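Local coordinates for assembly chaperone of ribosomal protein L4 (Acl4) (Chaetomium thermophilum, PDB 5TQB) that probably binds newly made ribosomal protein L4 as its dedicated TPR-repeat chaperone and accompanies it toward ribosome assembly, at residues I20-Y31 with A44-L55. Residues are numbered along the deposited sequence; the frame is centred on the assembly and turned at random.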
loop_
_atom_site.group_PDB
_atom_site.type_symbol
_atom_site.label_atom_id
_atom_site.label_comp_id
_atom_site.label_asym_id
_atom_site.label_seq_id
_atom_site.Cartn_x
_atom_site.Cartn_y
_atom_site.Cartn_z
ATOM N N ILE B 20 -4.336 -0.064 18.291
ATOM C CA ILE B 20 -4.322 -1.519 18.419
ATOM C C ILE B 20 -4.234 -1.987 19.872
ATOM O O ILE B 20 -4.858 -2.979 20.246
ATOM C CB ILE B 20 -3.156 -2.121 17.600
ATOM C CG1 ILE B 20 -3.266 -1.675 16.139
ATOM C CG2 ILE B 20 -3.162 -3.645 17.688
ATOM C CD1 ILE B 20 -2.076 -2.043 15.286
ATOM N N GLU B 21 -3.467 -1.274 20.687
ATOM C CA GLU B 21 -3.279 -1.652 22.086
ATOM C C GLU B 21 -4.609 -1.684 22.840
ATOM O O GLU B 21 -4.930 -2.659 23.520
ATOM C CB GLU B 21 -2.324 -0.675 22.775
ATOM C CG GLU B 21 -0.991 -0.487 22.063
ATOM C CD GLU B 21 -0.216 -1.783 21.905
ATOM O OE1 GLU B 21 -0.374 -2.687 22.754
ATOM O OE2 GLU B 21 0.550 -1.896 20.925
ATOM N N THR B 22 -5.381 -0.613 22.714
ATOM C CA THR B 22 -6.648 -0.509 23.424
ATOM C C THR B 22 -7.681 -1.480 22.856
ATOM O O THR B 22 -8.530 -1.989 23.588
ATOM C CB THR B 22 -7.198 0.926 23.356
ATOM O OG1 THR B 22 -6.173 1.846 23.752
ATOM C CG2 THR B 22 -8.409 1.083 24.267
ATOM N N ALA B 23 -7.600 -1.736 21.554
ATOM C CA ALA B 23 -8.495 -2.681 20.897
ATOM C C ALA B 23 -8.334 -4.074 21.488
ATOM O O ALA B 23 -9.315 -4.778 21.718
ATOM C CB ALA B 23 -8.225 -2.712 19.402
ATOM N N ALA B 24 -7.092 -4.477 21.727
ATOM C CA ALA B 24 -6.828 -5.790 22.292
ATOM C C ALA B 24 -7.458 -5.895 23.673
ATOM O O ALA B 24 -8.028 -6.923 24.031
ATOM C CB ALA B 24 -5.339 -6.043 22.369
ATOM N N LYS B 25 -7.359 -4.823 24.447
ATOM C CA LYS B 25 -7.936 -4.811 25.782
ATOM C C LYS B 25 -9.452 -4.941 25.715
ATOM O O LYS B 25 -10.037 -5.756 26.424
ATOM C CB LYS B 25 -7.551 -3.536 26.527
ATOM C CG LYS B 25 -6.104 -3.494 26.970
ATOM C CD LYS B 25 -5.850 -2.311 27.888
ATOM C CE LYS B 25 -4.400 -2.260 28.346
ATOM N NZ LYS B 25 -4.172 -1.220 29.391
ATOM N N VAL B 26 -10.087 -4.147 24.856
ATOM C CA VAL B 26 -11.545 -4.160 24.752
ATOM C C VAL B 26 -12.045 -5.473 24.151
ATOM O O VAL B 26 -13.088 -5.988 24.555
ATOM C CB VAL B 26 -12.069 -2.963 23.922
ATOM C CG1 VAL B 26 -13.581 -3.031 23.758
ATOM C CG2 VAL B 26 -11.684 -1.646 24.587
ATOM N N ALA B 27 -11.296 -6.010 23.192
ATOM C CA ALA B 27 -11.651 -7.274 22.550
ATOM C C ALA B 27 -11.515 -8.434 23.527
ATOM O O ALA B 27 -12.281 -9.394 23.471
ATOM C CB ALA B 27 -10.777 -7.512 21.322
ATOM N N ARG B 28 -10.537 -8.344 24.420
ATOM C CA ARG B 28 -10.341 -9.377 25.429
ATOM C C ARG B 28 -11.525 -9.390 26.396
ATOM O O ARG B 28 -12.169 -10.424 26.580
ATOM C CB ARG B 28 -9.015 -9.158 26.166
ATOM C CG ARG B 28 -8.889 -9.854 27.525
ATOM C CD ARG B 28 -9.201 -11.352 27.482
ATOM N NE ARG B 28 -8.424 -12.075 26.481
ATOM C CZ ARG B 28 -8.534 -13.381 26.249
ATOM N NH1 ARG B 28 -9.394 -14.116 26.943
ATOM N NH2 ARG B 28 -7.787 -13.954 25.319
ATOM N N THR B 29 -11.822 -8.241 26.999
ATOM C CA THR B 29 -12.946 -8.143 27.922
ATOM C C THR B 29 -14.229 -8.619 27.247
ATOM O O THR B 29 -15.014 -9.351 27.846
ATOM C CB THR B 29 -13.139 -6.702 28.454
ATOM O OG1 THR B 29 -13.311 -5.800 27.356
ATOM C CG2 THR B 29 -11.936 -6.267 29.277
ATOM N N ALA B 30 -14.421 -8.220 25.992
ATOM C CA ALA B 30 -15.585 -8.637 25.215
ATOM C C ALA B 30 -15.734 -10.154 25.237
ATOM O O ALA B 30 -16.770 -10.682 25.657
ATOM C CB ALA B 30 -15.455 -8.153 23.780
ATOM N N TYR B 31 -14.684 -10.847 24.800
ATOM C CA TYR B 31 -14.718 -12.303 24.677
ATOM C C TYR B 31 -14.960 -12.995 26.014
ATOM O O TYR B 31 -15.630 -14.029 26.074
ATOM C CB TYR B 31 -13.427 -12.837 24.047
ATOM C CG TYR B 31 -13.431 -14.341 23.916
ATOM C CD1 TYR B 31 -12.644 -15.134 24.736
ATOM C CD2 TYR B 31 -14.254 -14.969 22.992
ATOM C CE1 TYR B 31 -12.660 -16.511 24.625
ATOM C CE2 TYR B 31 -14.278 -16.343 22.874
ATOM C CZ TYR B 31 -13.481 -17.109 23.692
ATOM O OH TYR B 31 -13.507 -18.478 23.576
ATOM N N ALA B 44 -15.661 -12.901 17.691
ATOM C CA ALA B 44 -14.800 -12.374 18.745
ATOM C C ALA B 44 -13.375 -12.912 18.630
ATOM O O ALA B 44 -12.402 -12.167 18.759
ATOM C CB ALA B 44 -15.375 -12.706 20.105
ATOM N N LEU B 45 -13.256 -14.213 18.401
ATOM C CA LEU B 45 -11.950 -14.835 18.246
ATOM C C LEU B 45 -11.285 -14.361 16.956
ATOM O O LEU B 45 -10.073 -14.155 16.911
ATOM C CB LEU B 45 -12.092 -16.356 18.269
ATOM C CG LEU B 45 -12.535 -16.915 19.621
ATOM C CD1 LEU B 45 -13.092 -18.329 19.481
ATOM C CD2 LEU B 45 -11.372 -16.881 20.603
ATOM N N THR B 46 -12.083 -14.174 15.911
ATOM C CA THR B 46 -11.572 -13.641 14.655
ATOM C C THR B 46 -10.945 -12.273 14.893
ATOM O O THR B 46 -9.828 -12.007 14.441
ATOM C CB THR B 46 -12.693 -13.518 13.609
ATOM O OG1 THR B 46 -13.144 -14.824 13.245
ATOM C CG2 THR B 46 -12.216 -12.801 12.360
ATOM N N LEU B 47 -11.666 -11.416 15.616
ATOM C CA LEU B 47 -11.207 -10.060 15.884
ATOM C C LEU B 47 -9.920 -10.070 16.694
ATOM O O LEU B 47 -8.979 -9.341 16.391
ATOM C CB LEU B 47 -12.285 -9.274 16.630
ATOM C CG LEU B 47 -11.919 -7.853 17.048
ATOM C CD1 LEU B 47 -11.575 -7.014 15.838
ATOM C CD2 LEU B 47 -13.066 -7.222 17.824
ATOM N N LEU B 48 -9.885 -10.899 17.729
ATOM C CA LEU B 48 -8.677 -11.059 18.523
ATOM C C LEU B 48 -7.523 -11.563 17.652
ATOM O O LEU B 48 -6.358 -11.263 17.912
ATOM C CB LEU B 48 -8.935 -12.015 19.689
ATOM C CG LEU B 48 -9.593 -11.384 20.917
ATOM C CD1 LEU B 48 -10.166 -12.456 21.831
ATOM C CD2 LEU B 48 -8.594 -10.530 21.669
ATOM N N GLY B 49 -7.860 -12.315 16.606
ATOM C CA GLY B 49 -6.870 -12.806 15.666
ATOM C C GLY B 49 -6.287 -11.685 14.827
ATOM O O GLY B 49 -5.065 -11.569 14.711
ATOM N N GLN B 50 -7.164 -10.874 14.234
ATOM C CA GLN B 50 -6.755 -9.709 13.447
ATOM C C GLN B 50 -5.863 -8.788 14.269
ATOM O O GLN B 50 -4.856 -8.283 13.779
ATOM C CB GLN B 50 -7.970 -8.890 12.993
ATOM C CG GLN B 50 -8.974 -9.622 12.124
ATOM C CD GLN B 50 -10.279 -8.850 11.956
ATOM O OE1 GLN B 50 -10.457 -7.777 12.526
ATOM N NE2 GLN B 50 -11.196 -9.401 11.169
ATOM N N ILE B 51 -6.250 -8.563 15.519
ATOM C CA ILE B 51 -5.552 -7.611 16.373
ATOM C C ILE B 51 -4.127 -8.059 16.635
ATOM O O ILE B 51 -3.193 -7.265 16.552
ATOM C CB ILE B 51 -6.290 -7.413 17.715
ATOM C CG1 ILE B 51 -7.613 -6.686 17.477
ATOM C CG2 ILE B 51 -5.439 -6.605 18.696
ATOM C CD1 ILE B 51 -8.594 -6.764 18.652
ATOM N N HIS B 52 -3.961 -9.337 16.948
ATOM C CA HIS B 52 -2.644 -9.856 17.268
ATOM C C HIS B 52 -1.779 -10.029 16.021
ATOM O O HIS B 52 -0.554 -10.075 16.115
ATOM C CB HIS B 52 -2.773 -11.152 18.065
ATOM C CG HIS B 52 -3.185 -10.928 19.487
ATOM N ND1 HIS B 52 -4.487 -10.658 19.851
ATOM C CD2 HIS B 52 -2.460 -10.898 20.629
ATOM C CE1 HIS B 52 -4.548 -10.492 21.160
ATOM N NE2 HIS B 52 -3.332 -10.633 21.656
ATOM N N VAL B 53 -2.412 -10.105 14.854
ATOM C CA VAL B 53 -1.675 -10.093 13.594
ATOM C C VAL B 53 -1.080 -8.711 13.406
ATOM O O VAL B 53 0.096 -8.565 13.083
ATOM C CB VAL B 53 -2.590 -10.434 12.390
ATOM C CG1 VAL B 53 -2.123 -9.742 11.104
ATOM C CG2 VAL B 53 -2.659 -11.935 12.186
ATOM N N GLU B 54 -1.909 -7.695 13.611
ATOM C CA GLU B 54 -1.473 -6.317 13.461
ATOM C C GLU B 54 -0.407 -5.969 14.498
ATOM O O GLU B 54 0.397 -5.064 14.285
ATOM C CB GLU B 54 -2.668 -5.371 13.585
ATOM C CG GLU B 54 -3.788 -5.670 12.596
ATOM C CD GLU B 54 -3.929 -4.612 11.516
ATOM O OE1 GLU B 54 -4.260 -4.971 10.364
ATOM O OE2 GLU B 54 -3.718 -3.420 11.820
ATOM N N LEU B 55 -0.399 -6.696 15.615
ATOM C CA LEU B 55 0.597 -6.488 16.667
ATOM C C LEU B 55 1.915 -7.204 16.376
ATOM O O LEU B 55 2.924 -6.948 17.032
ATOM C CB LEU B 55 0.063 -6.979 18.013
ATOM C CG LEU B 55 -0.952 -6.102 18.751
ATOM C CD1 LEU B 55 -1.420 -6.802 20.027
ATOM C CD2 LEU B 55 -0.373 -4.727 19.072
#
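Tyr31 reaches across from helix 20-31 to the start of segment 44-55, meeting Leu48 at CB, Ala44 at CD2, and Leu45 from CE2 through CZ to OH. Tyr31 CB lies 4.0 Å from Leu48 CD1. With CG anti to the backbone N (chi1 180°) the ring extends beyond that leucine; Tyr31 CD2 meets Ala44 CB at 3.8 Å, near the ring plane. Leu45 CD2 sits over one face of the Tyr31 ring, 4.0 Å from its centroid and offset toward the CE2-CZ rim, a CH-pi contact. A serine here would probably leave Leu45 without its aromatic cover and open a gap beside Ala44. Further along, Ala23, Ala24 and Ala27 help make room for two knobs: Leu48 sits among Ala24, Ala27, Arg28 and Tyr31, Ile51 among Ile20, Ala23, Ala24 and Ala27, with Ile51 CD1 3.5 Å from Ala27 CB. Ile20 CG2 packs on Leu55 CD2, the two side chains running in opposite directions. The helices run antiparallel at 159°, axes 9.7 Å apart. Helix 4-16 packs on helix 20-32 and Leu47, helix 58-71 on Leu45 and Leu48 (Arg28 NH2 hydrogen-bonds Tyr64 OH), packing consistent with a TPR array; another protein's chain touches Ile20 and hydrogen-bonds Glu54.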